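Long-range contacts in flagellar biosynthetic protein FlhB (Shewanella putrefaciens CN-32, PDB 6Z0W), which probably helps to form the rod of the flagellar basal body and may be part of the flagellin export apparatus, this chain being the protein's cytoplasmic domain: residues A[8-18]-A[42-53]; A[64-73]-A[113-122]. All blocks are in the same frame, centred on the assembly; numbering follows the deposited sequence.

Interaction 1: residues A[8-18]-A[42-53]; sequences MMAEVPNADVI and IAKGVDDVAFKI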
loop_
_atom_site.group_PDB
_atom_site.type_symbol
_atom_site.label_atom_id
_atom_site.label_comp_id
_atom_site.label_asym_id
_atom_site.label_seq_id
_atom_site.Cartn_x
_atom_site.Cartn_y
_atom_site.Cartn_z
ATOM N N MET A 8 -4.326 11.855 8.993
ATOM C CA MET A 8 -3.773 10.780 8.184
ATOM C C MET A 8 -2.722 11.303 7.201
ATOM O O MET A 8 -1.666 10.694 7.036
ATOM C CB MET A 8 -4.904 10.059 7.457
ATOM C CG MET A 8 -4.459 8.859 6.650
ATOM S SD MET A 8 -5.734 8.416 5.434
ATOM C CE MET A 8 -5.599 9.780 4.300
ATOM N N MET A 9 -2.979 12.439 6.554
ATOM C CA MET A 9 -2.048 12.940 5.544
ATOM C C MET A 9 -0.706 13.314 6.144
ATOM O O MET A 9 0.327 13.172 5.483
ATOM C CB MET A 9 -2.636 14.157 4.823
ATOM C CG MET A 9 -3.636 13.791 3.806
ATOM S SD MET A 9 -2.925 12.728 2.551
ATOM C CE MET A 9 -4.441 12.214 1.808
ATOM N N ALA A 10 -0.704 13.799 7.384
ATOM C CA ALA A 10 0.529 14.102 8.110
ATOM C C ALA A 10 1.409 12.886 8.348
ATOM O O ALA A 10 2.565 13.064 8.748
ATOM C CB ALA A 10 0.189 14.757 9.451
ATOM N N GLU A 11 0.903 11.662 8.137
ATOM C CA GLU A 11 1.672 10.447 8.417
ATOM C C GLU A 11 2.409 9.899 7.207
ATOM O O GLU A 11 3.360 9.124 7.380
ATOM C CB GLU A 11 0.763 9.325 8.945
ATOM C CG GLU A 11 0.268 9.484 10.372
ATOM C CD GLU A 11 1.404 9.543 11.373
ATOM O OE1 GLU A 11 2.414 8.833 11.161
ATOM O OE2 GLU A 11 1.294 10.321 12.350
ATOM N N VAL A 12 1.983 10.262 6.001
ATOM C CA VAL A 12 2.537 9.769 4.738
ATOM C C VAL A 12 4.060 9.928 4.669
ATOM O O VAL A 12 4.725 9.026 4.127
ATOM C CB VAL A 12 1.854 10.450 3.531
ATOM C CG1 VAL A 12 2.487 10.016 2.245
ATOM C CG2 VAL A 12 0.382 10.075 3.453
ATOM N N PRO A 13 4.663 11.015 5.189
ATOM C CA PRO A 13 6.137 11.079 5.223
ATOM C C PRO A 13 6.809 9.908 5.939
ATOM O O PRO A 13 8.004 9.669 5.706
ATOM C CB PRO A 13 6.417 12.405 5.950
ATOM C CG PRO A 13 5.197 13.263 5.614
ATOM C CD PRO A 13 4.060 12.292 5.650
ATOM N N ASN A 14 6.110 9.181 6.808
ATOM C CA ASN A 14 6.754 8.078 7.519
ATOM C C ASN A 14 6.604 6.740 6.789
ATOM O O ASN A 14 7.108 5.733 7.271
ATOM C CB ASN A 14 6.196 7.957 8.938
ATOM C CG ASN A 14 6.299 9.250 9.711
ATOM O OD1 ASN A 14 7.282 9.979 9.596
ATOM N ND2 ASN A 14 5.253 9.576 10.454
ATOM N N ALA A 15 5.966 6.721 5.628
ATOM C CA ALA A 15 5.711 5.484 4.912
ATOM C C ALA A 15 7.010 4.911 4.351
ATOM O O ALA A 15 7.917 5.646 3.965
ATOM C CB ALA A 15 4.726 5.734 3.757
ATOM N N ASP A 16 7.059 3.587 4.219
ATOM C CA ASP A 16 8.147 2.986 3.454
ATOM C C ASP A 16 7.826 2.865 1.969
ATOM O O ASP A 16 8.747 2.870 1.145
ATOM C CB ASP A 16 8.477 1.615 4.031
ATOM C CG ASP A 16 9.189 1.719 5.357
ATOM O OD1 ASP A 16 10.202 2.438 5.385
ATOM O OD2 ASP A 16 8.720 1.134 6.360
ATOM N N VAL A 17 6.548 2.765 1.606
ATOM C CA VAL A 17 6.148 2.569 0.216
ATOM C C VAL A 17 4.690 2.972 0.107
ATOM O O VAL A 17 3.949 2.922 1.094
ATOM C CB VAL A 17 6.380 1.101 -0.235
ATOM C CG1 VAL A 17 5.343 0.181 0.401
ATOM C CG2 VAL A 17 6.332 0.971 -1.769
ATOM N N ILE A 18 4.291 3.427 -1.083
ATOM C CA ILE A 18 2.886 3.567 -1.475
ATOM C C ILE A 18 2.618 2.539 -2.559
ATOM O O ILE A 18 3.265 2.562 -3.612
ATOM C CB ILE A 18 2.546 4.967 -2.010
ATOM C CG1 ILE A 18 3.260 6.063 -1.238
ATOM C CG2 ILE A 18 1.016 5.176 -2.059
ATOM C CD1 ILE A 18 2.850 6.216 0.191
ATOM N N ILE A 42 -0.577 3.309 7.262
ATOM C CA ILE A 42 -0.621 4.575 8.000
ATOM C C ILE A 42 -1.366 5.663 7.246
ATOM O O ILE A 42 -1.675 6.712 7.843
ATOM C CB ILE A 42 0.793 5.067 8.376
ATOM C CG1 ILE A 42 1.610 5.317 7.109
ATOM C CG2 ILE A 42 1.496 4.031 9.207
ATOM C CD1 ILE A 42 2.999 5.828 7.416
ATOM N N ALA A 43 -1.694 5.441 5.973
ATOM C CA ALA A 43 -2.597 6.312 5.233
ATOM C C ALA A 43 -3.212 5.508 4.089
ATOM O O ALA A 43 -2.575 4.594 3.556
ATOM C CB ALA A 43 -1.864 7.551 4.692
ATOM N N LYS A 44 -4.449 5.842 3.728
ATOM C CA LYS A 44 -5.079 5.222 2.581
ATOM C C LYS A 44 -6.172 6.142 2.054
ATOM O O LYS A 44 -6.739 6.940 2.794
ATOM C CB LYS A 44 -5.663 3.838 2.927
ATOM C CG LYS A 44 -6.965 3.824 3.738
ATOM C CD LYS A 44 -7.430 2.355 3.791
ATOM C CE LYS A 44 -8.788 2.104 4.413
ATOM N NZ LYS A 44 -8.998 0.620 4.583
ATOM N N GLY A 45 -6.457 6.015 0.763
ATOM C CA GLY A 45 -7.513 6.800 0.148
ATOM C C GLY A 45 -7.764 6.316 -1.257
ATOM O O GLY A 45 -6.950 5.595 -1.850
ATOM N N VAL A 46 -8.914 6.704 -1.783
ATOM C CA VAL A 46 -9.179 6.419 -3.174
ATOM C C VAL A 46 -9.254 7.733 -3.923
ATOM O O VAL A 46 -9.363 8.822 -3.338
ATOM C CB VAL A 46 -10.460 5.585 -3.397
ATOM C CG1 VAL A 46 -10.327 4.219 -2.723
ATOM C CG2 VAL A 46 -11.713 6.362 -2.919
ATOM N N ASP A 47 -9.170 7.605 -5.246
ATOM C CA ASP A 47 -9.407 8.705 -6.170
ATOM C C ASP A 47 -8.552 9.918 -5.816
ATOM O O ASP A 47 -7.321 9.828 -5.869
ATOM C CB ASP A 47 -10.899 9.002 -6.204
ATOM C CG ASP A 47 -11.714 7.781 -6.671
ATOM O OD1 ASP A 47 -11.145 6.915 -7.378
ATOM O OD2 ASP A 47 -12.914 7.689 -6.339
ATOM N N ASP A 48 -9.167 11.050 -5.463
ATOM C CA ASP A 48 -8.372 12.260 -5.274
ATOM C C ASP A 48 -7.502 12.164 -4.031
ATOM O O ASP A 48 -6.375 12.675 -4.018
ATOM C CB ASP A 48 -9.252 13.493 -5.174
ATOM C CG ASP A 48 -8.461 14.725 -4.797
ATOM O OD1 ASP A 48 -7.675 15.221 -5.646
ATOM O OD2 ASP A 48 -8.612 15.187 -3.642
ATOM N N VAL A 49 -8.023 11.547 -2.970
ATOM C CA VAL A 49 -7.219 11.346 -1.773
ATOM C C VAL A 49 -6.029 10.452 -2.092
ATOM O O VAL A 49 -4.942 10.618 -1.526
ATOM C CB VAL A 49 -8.096 10.771 -0.644
ATOM C CG1 VAL A 49 -7.251 10.473 0.594
ATOM C CG2 VAL A 49 -9.255 11.740 -0.311
ATOM N N ALA A 50 -6.219 9.489 -2.997
ATOM C CA ALA A 50 -5.106 8.667 -3.447
ATOM C C ALA A 50 -4.031 9.525 -4.112
ATOM O O ALA A 50 -2.834 9.357 -3.830
ATOM C CB ALA A 50 -5.618 7.569 -4.384
ATOM N N PHE A 51 -4.432 10.495 -4.956
ATOM C CA PHE A 51 -3.415 11.349 -5.569
ATOM C C PHE A 51 -2.767 12.314 -4.574
ATOM O O PHE A 51 -1.592 12.665 -4.754
ATOM C CB PHE A 51 -3.991 12.106 -6.773
ATOM C CG PHE A 51 -3.903 11.311 -8.055
ATOM C CD1 PHE A 51 -2.695 11.177 -8.732
ATOM C CD2 PHE A 51 -5.012 10.633 -8.542
ATOM C CE1 PHE A 51 -2.609 10.414 -9.897
ATOM C CE2 PHE A 51 -4.929 9.872 -9.698
ATOM C CZ PHE A 51 -3.727 9.761 -10.372
ATOM N N LYS A 52 -3.481 12.752 -3.524
ATOM C CA LYS A 52 -2.808 13.577 -2.521
ATOM C C LYS A 52 -1.779 12.754 -1.740
ATOM O O LYS A 52 -0.695 13.254 -1.429
ATOM C CB LYS A 52 -3.810 14.234 -1.568
ATOM C CG LYS A 52 -3.472 15.706 -1.226
ATOM C CD LYS A 52 -2.308 15.815 -0.215
ATOM C CE LYS A 52 -2.303 17.132 0.569
ATOM N NZ LYS A 52 -1.472 17.033 1.817
ATOM N N ILE A 53 -2.088 11.493 -1.444
ATOM C CA ILE A 53 -1.084 10.633 -0.818
ATOM C C ILE A 53 0.125 10.492 -1.735
ATOM O O ILE A 53 1.278 10.642 -1.307
ATOM C CB ILE A 53 -1.702 9.268 -0.466
ATOM C CG1 ILE A 53 -2.700 9.465 0.665
ATOM C CG2 ILE A 53 -0.591 8.242 -0.092
ATOM C CD1 ILE A 53 -3.504 8.234 1.014
#
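The carbonyl oxygen of E11 accepts the backbone N-H of N14, with E11 O 2.8 Å from N14 N, and the CD1 methyl of I42 lies 3.3 Å from E11 O. This bond belongs to the 3-10 segment 12-14, which follows directly on a type I beta turn from M9 to V12; the two link helix 6-9 to strand 17-20. Segment 8-18 packs across strand 40-46 and the first turns of helix 47-59 in the cytoplasmic domain of FlhB. I42 carries CG1 between its backbone N and carbonyl carbon (chi1 61°), and the extended remainder of the chain takes CD1 on to A15 N, with A15 CB beside it. Within segment 8-18, N14 ND2 meets E11 OE1 from outside the carboxylate plane, while E11 OE2 is salt-bridged to R7.

M8 adds a further tie to the strand. With CG opposite the backbone N (chi1 -176°), CG lies over A43, 3.5 Å from both A43 CA and A43 CB, and SD reaches the backbone beyond. There K44 N gives SD a weak but nearly straight hydrogen bond of 3.3 Å (168°). K44 CB is directed away from 8-18, and its NZ bonds to Y75 O and T78 O. Replacing M8 by an alanine would probably leave K44 N without its sulfur acceptor and open a gap between A43 and V49.

V12 CG2 bridges the two elements, touching A43 CB of the strand and I53 CG2 of the helix, and I18 CG2 adds to the same I53 branch. M9, bent at its second torsion, crosses I53 at roughly a right angle: its terminal CE sits 3.5 Å from V49 CG1 and, slightly tighter than usual contact, 3.4 Å from I53 CG1.

Interaction 2: residues A[64-73]-A[113-122]; sequences IVSAPPLARA and PIPIPLNQPI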
loop_
_atom_site.group_PDB
_atom_site.type_symbol
_atom_site.label_atom_id
_atom_site.label_comp_id
_atom_site.label_asym_id
_atom_site.label_seq_id
_atom_site.Cartn_x
_atom_site.Cartn_y
_atom_site.Cartn_z
ATOM N N ILE A 64 6.795 4.770 -4.865
ATOM C CA ILE A 64 5.419 4.499 -5.237
ATOM C C ILE A 64 5.464 3.363 -6.248
ATOM O O ILE A 64 6.136 3.479 -7.281
ATOM C CB ILE A 64 4.751 5.731 -5.856
ATOM C CG1 ILE A 64 4.812 6.928 -4.894
ATOM C CG2 ILE A 64 3.336 5.365 -6.298
ATOM C CD1 ILE A 64 4.429 8.246 -5.544
ATOM N N VAL A 65 4.791 2.254 -5.969
ATOM C CA VAL A 65 4.856 1.128 -6.895
ATOM C C VAL A 65 3.443 0.704 -7.250
ATOM O O VAL A 65 2.543 0.730 -6.403
ATOM C CB VAL A 65 5.690 -0.050 -6.345
ATOM C CG1 VAL A 65 6.968 0.480 -5.687
ATOM C CG2 VAL A 65 4.913 -0.865 -5.352
ATOM N N SER A 66 3.242 0.359 -8.522
ATOM C CA SER A 66 1.939 -0.057 -9.014
ATOM C C SER A 66 1.866 -1.579 -8.998
ATOM O O SER A 66 2.565 -2.252 -9.769
ATOM C CB SER A 66 1.661 0.466 -10.417
ATOM O OG SER A 66 0.405 -0.045 -10.835
ATOM N N ALA A 67 0.987 -2.105 -8.144
ATOM C CA ALA A 67 0.595 -3.514 -8.170
ATOM C C ALA A 67 -0.897 -3.546 -7.865
ATOM O O ALA A 67 -1.295 -3.690 -6.708
ATOM C CB ALA A 67 1.406 -4.341 -7.162
ATOM N N PRO A 68 -1.749 -3.391 -8.885
ATOM C CA PRO A 68 -3.188 -3.040 -8.665
ATOM C C PRO A 68 -3.922 -3.995 -7.730
ATOM O O PRO A 68 -4.663 -3.531 -6.850
ATOM C CB PRO A 68 -3.788 -3.079 -10.091
ATOM C CG PRO A 68 -2.616 -2.751 -10.988
ATOM C CD PRO A 68 -1.368 -3.306 -10.313
ATOM N N PRO A 69 -3.789 -5.321 -7.895
ATOM C CA PRO A 69 -4.526 -6.222 -6.997
ATOM C C PRO A 69 -4.055 -6.157 -5.562
ATOM O O PRO A 69 -4.847 -6.434 -4.652
ATOM C CB PRO A 69 -4.267 -7.614 -7.599
ATOM C CG PRO A 69 -3.877 -7.358 -9.013
ATOM C CD PRO A 69 -3.073 -6.092 -8.932
ATOM N N LEU A 70 -2.771 -5.852 -5.340
ATOM C CA LEU A 70 -2.250 -5.730 -3.976
ATOM C C LEU A 70 -2.730 -4.440 -3.327
ATOM O O LEU A 70 -3.184 -4.446 -2.171
ATOM C CB LEU A 70 -0.714 -5.785 -3.994
ATOM C CG LEU A 70 -0.053 -5.829 -2.624
ATOM C CD1 LEU A 70 -0.577 -7.072 -1.868
ATOM C CD2 LEU A 70 1.489 -5.902 -2.760
ATOM N N ALA A 71 -2.607 -3.323 -4.057
ATOM C CA ALA A 71 -3.150 -2.046 -3.588
ATOM C C ALA A 71 -4.606 -2.189 -3.167
ATOM O O ALA A 71 -4.988 -1.745 -2.078
ATOM C CB ALA A 71 -3.017 -0.972 -4.679
ATOM N N ARG A 72 -5.435 -2.814 -4.017
ATOM C CA ARG A 72 -6.864 -2.957 -3.709
ATOM C C ARG A 72 -7.092 -3.909 -2.531
ATOM O O ARG A 72 -7.904 -3.623 -1.632
ATOM C CB ARG A 72 -7.637 -3.457 -4.941
ATOM C CG ARG A 72 -7.720 -2.465 -6.092
ATOM C CD ARG A 72 -8.827 -2.818 -7.103
ATOM N NE ARG A 72 -8.779 -4.225 -7.500
ATOM C CZ ARG A 72 -8.074 -4.691 -8.528
ATOM N NH1 ARG A 72 -7.382 -3.849 -9.284
ATOM N NH2 ARG A 72 -8.087 -5.992 -8.814
ATOM N N ALA A 73 -6.392 -5.044 -2.522
ATOM C CA ALA A 73 -6.558 -5.997 -1.428
ATOM C C ALA A 73 -6.145 -5.390 -0.086
ATOM O O ALA A 73 -6.822 -5.589 0.930
ATOM C CB ALA A 73 -5.765 -7.258 -1.717
ATOM N N PRO A 113 4.486 5.548 -11.284
ATOM C CA PRO A 113 4.794 4.472 -10.338
ATOM C C PRO A 113 5.562 3.347 -11.006
ATOM O O PRO A 113 5.425 3.098 -12.204
ATOM C CB PRO A 113 3.412 3.997 -9.884
ATOM C CG PRO A 113 2.540 5.165 -10.069
ATOM C CD PRO A 113 3.052 5.882 -11.285
ATOM N N ILE A 114 6.378 2.665 -10.210
ATOM C CA ILE A 114 7.123 1.498 -10.667
ATOM C C ILE A 114 6.169 0.312 -10.764
ATOM O O ILE A 114 5.549 -0.080 -9.764
ATOM C CB ILE A 114 8.302 1.196 -9.726
ATOM C CG1 ILE A 114 9.120 2.473 -9.496
ATOM C CG2 ILE A 114 9.152 0.102 -10.310
ATOM C CD1 ILE A 114 9.842 2.559 -8.130
ATOM N N PRO A 115 6.016 -0.292 -11.940
ATOM C CA PRO A 115 5.183 -1.496 -12.048
ATOM C C PRO A 115 5.949 -2.692 -11.507
ATOM O O PRO A 115 7.053 -2.990 -11.966
ATOM C CB PRO A 115 4.931 -1.619 -13.557
ATOM C CG PRO A 115 5.540 -0.362 -14.193
ATOM C CD PRO A 115 6.591 0.104 -13.234
ATOM N N ILE A 116 5.387 -3.360 -10.509
ATOM C CA ILE A 116 6.006 -4.544 -9.933
ATOM C C ILE A 116 5.059 -5.714 -10.149
ATOM O O ILE A 116 3.914 -5.677 -9.681
ATOM C CB ILE A 116 6.324 -4.391 -8.437
ATOM C CG1 ILE A 116 7.009 -3.057 -8.158
ATOM C CG2 ILE A 116 7.216 -5.528 -7.989
ATOM C CD1 ILE A 116 8.409 -2.956 -8.698
ATOM N N PRO A 117 5.481 -6.760 -10.845
ATOM C CA PRO A 117 4.639 -7.946 -10.949
ATOM C C PRO A 117 4.538 -8.625 -9.596
ATOM O O PRO A 117 5.514 -8.693 -8.842
ATOM C CB PRO A 117 5.373 -8.829 -11.968
ATOM C CG PRO A 117 6.440 -7.936 -12.581
ATOM C CD PRO A 117 6.777 -6.944 -11.513
ATOM N N LEU A 118 3.334 -9.093 -9.283
ATOM C CA LEU A 118 3.149 -9.961 -8.134
ATOM C C LEU A 118 3.740 -11.332 -8.432
ATOM O O LEU A 118 3.877 -11.743 -9.586
ATOM C CB LEU A 118 1.667 -10.079 -7.778
ATOM C CG LEU A 118 1.004 -8.759 -7.360
ATOM C CD1 LEU A 118 -0.504 -8.883 -7.320
ATOM C CD2 LEU A 118 1.556 -8.304 -6.005
ATOM N N ASN A 119 4.107 -12.046 -7.381
ATOM C CA ASN A 119 4.824 -13.292 -7.564
ATOM C C ASN A 119 3.950 -14.492 -7.277
ATOM O O ASN A 119 4.383 -15.631 -7.475
ATOM C CB ASN A 119 6.083 -13.257 -6.704
ATOM C CG ASN A 119 6.969 -12.115 -7.095
ATOM O OD1 ASN A 119 7.302 -11.981 -8.278
ATOM N ND2 ASN A 119 7.285 -11.230 -6.149
ATOM N N GLN A 120 2.707 -14.242 -6.895
ATOM C CA GLN A 120 1.726 -15.268 -6.589
ATOM C C GLN A 120 0.367 -14.591 -6.595
ATOM O O GLN A 120 0.286 -13.358 -6.630
ATOM C CB GLN A 120 2.004 -15.915 -5.225
ATOM C CG GLN A 120 1.901 -14.929 -4.071
ATOM C CD GLN A 120 2.400 -15.525 -2.762
ATOM O OE1 GLN A 120 3.445 -15.132 -2.260
ATOM N NE2 GLN A 120 1.645 -16.455 -2.204
ATOM N N PRO A 121 -0.713 -15.354 -6.555
ATOM C CA PRO A 121 -2.035 -14.730 -6.542
ATOM C C PRO A 121 -2.327 -14.076 -5.204
ATOM O O PRO A 121 -1.777 -14.425 -4.157
ATOM C CB PRO A 121 -2.985 -15.902 -6.803
ATOM C CG PRO A 121 -2.110 -16.976 -7.417
ATOM C CD PRO A 121 -0.809 -16.816 -6.697
ATOM N N ILE A 122 -3.184 -13.080 -5.243
ATOM C CA ILE A 122 -3.770 -12.611 -3.994
ATOM C C ILE A 122 -4.905 -13.559 -3.607
ATOM O O ILE A 122 -5.691 -13.952 -4.481
ATOM C CB ILE A 122 -4.234 -11.170 -4.124
ATOM C CG1 ILE A 122 -3.019 -10.306 -3.748
ATOM C CG2 ILE A 122 -5.376 -10.851 -3.176
ATOM C CD1 ILE A 122 -3.083 -8.976 -4.229
#
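I122 points its side chain at helix 68-77, and its two branches spread over the helix from P69 to A73. From CB, a chi1 of -89° puts CG2 roughly anti to the backbone N, where it meets A73 CB at 3.9 Å, while CG1 carries the other branch on. Its tip, CD1, presses on the helix backbone, 3.1 Å from P69 O and 3.3 Å from L70 N, and also touches P69 CB and L70 CD1. L118 joins it by splitting its two methyls: CD1 lies against the ring of P69, CD2 against L70 CB and A67 CB.

Upstream the proline-rich chain, consistent with the proline-rich element of FlhB that contributes to flagellar biogenesis, pairs in parallel with strand 64-66. P113 and P115 have no N-H to give, and the bonds use the residues that follow them: I114 N to I64 O (3.0 Å), then I116 N to S66 O (3.1 Å). Between these, S66 N reaches I114 O at 2.7 Å, although the donor stands 41° out of the carbonyl plane. I116 CG1 packs on V65 CB, and P113 CB on I64 CG2.

Strand 114-115 thus closes the sheet beside strand 64-66, which on its other side pairs with strand 17-20; Y98 of helix 89-100 touches V65, I114 and I116, and helix 47-59 meets I64 through A57 and P113 through R54.

In the fold
Interaction 1 and interaction 2 involve opposite edges of one mixed sheet, ordered 40-46, 25-30, 17-20, 64-66, 114-115. Their centres lie about 16 Å apart, on opposite sides of the chain's centre. They meet in the middle, where strands 17-20 and 64-66 run parallel: I18 O is 2.8 Å from V65 N, a probable hydrogen bond, and V17 CG2 packs on V65 CG1 at 4.0 Å. Helix 47-59 is a second connection, since it carries I53 of interaction 1 and is followed in the chain by strand 64-66. In sequence the two are in series, interaction 1 closing before interaction 2 opens.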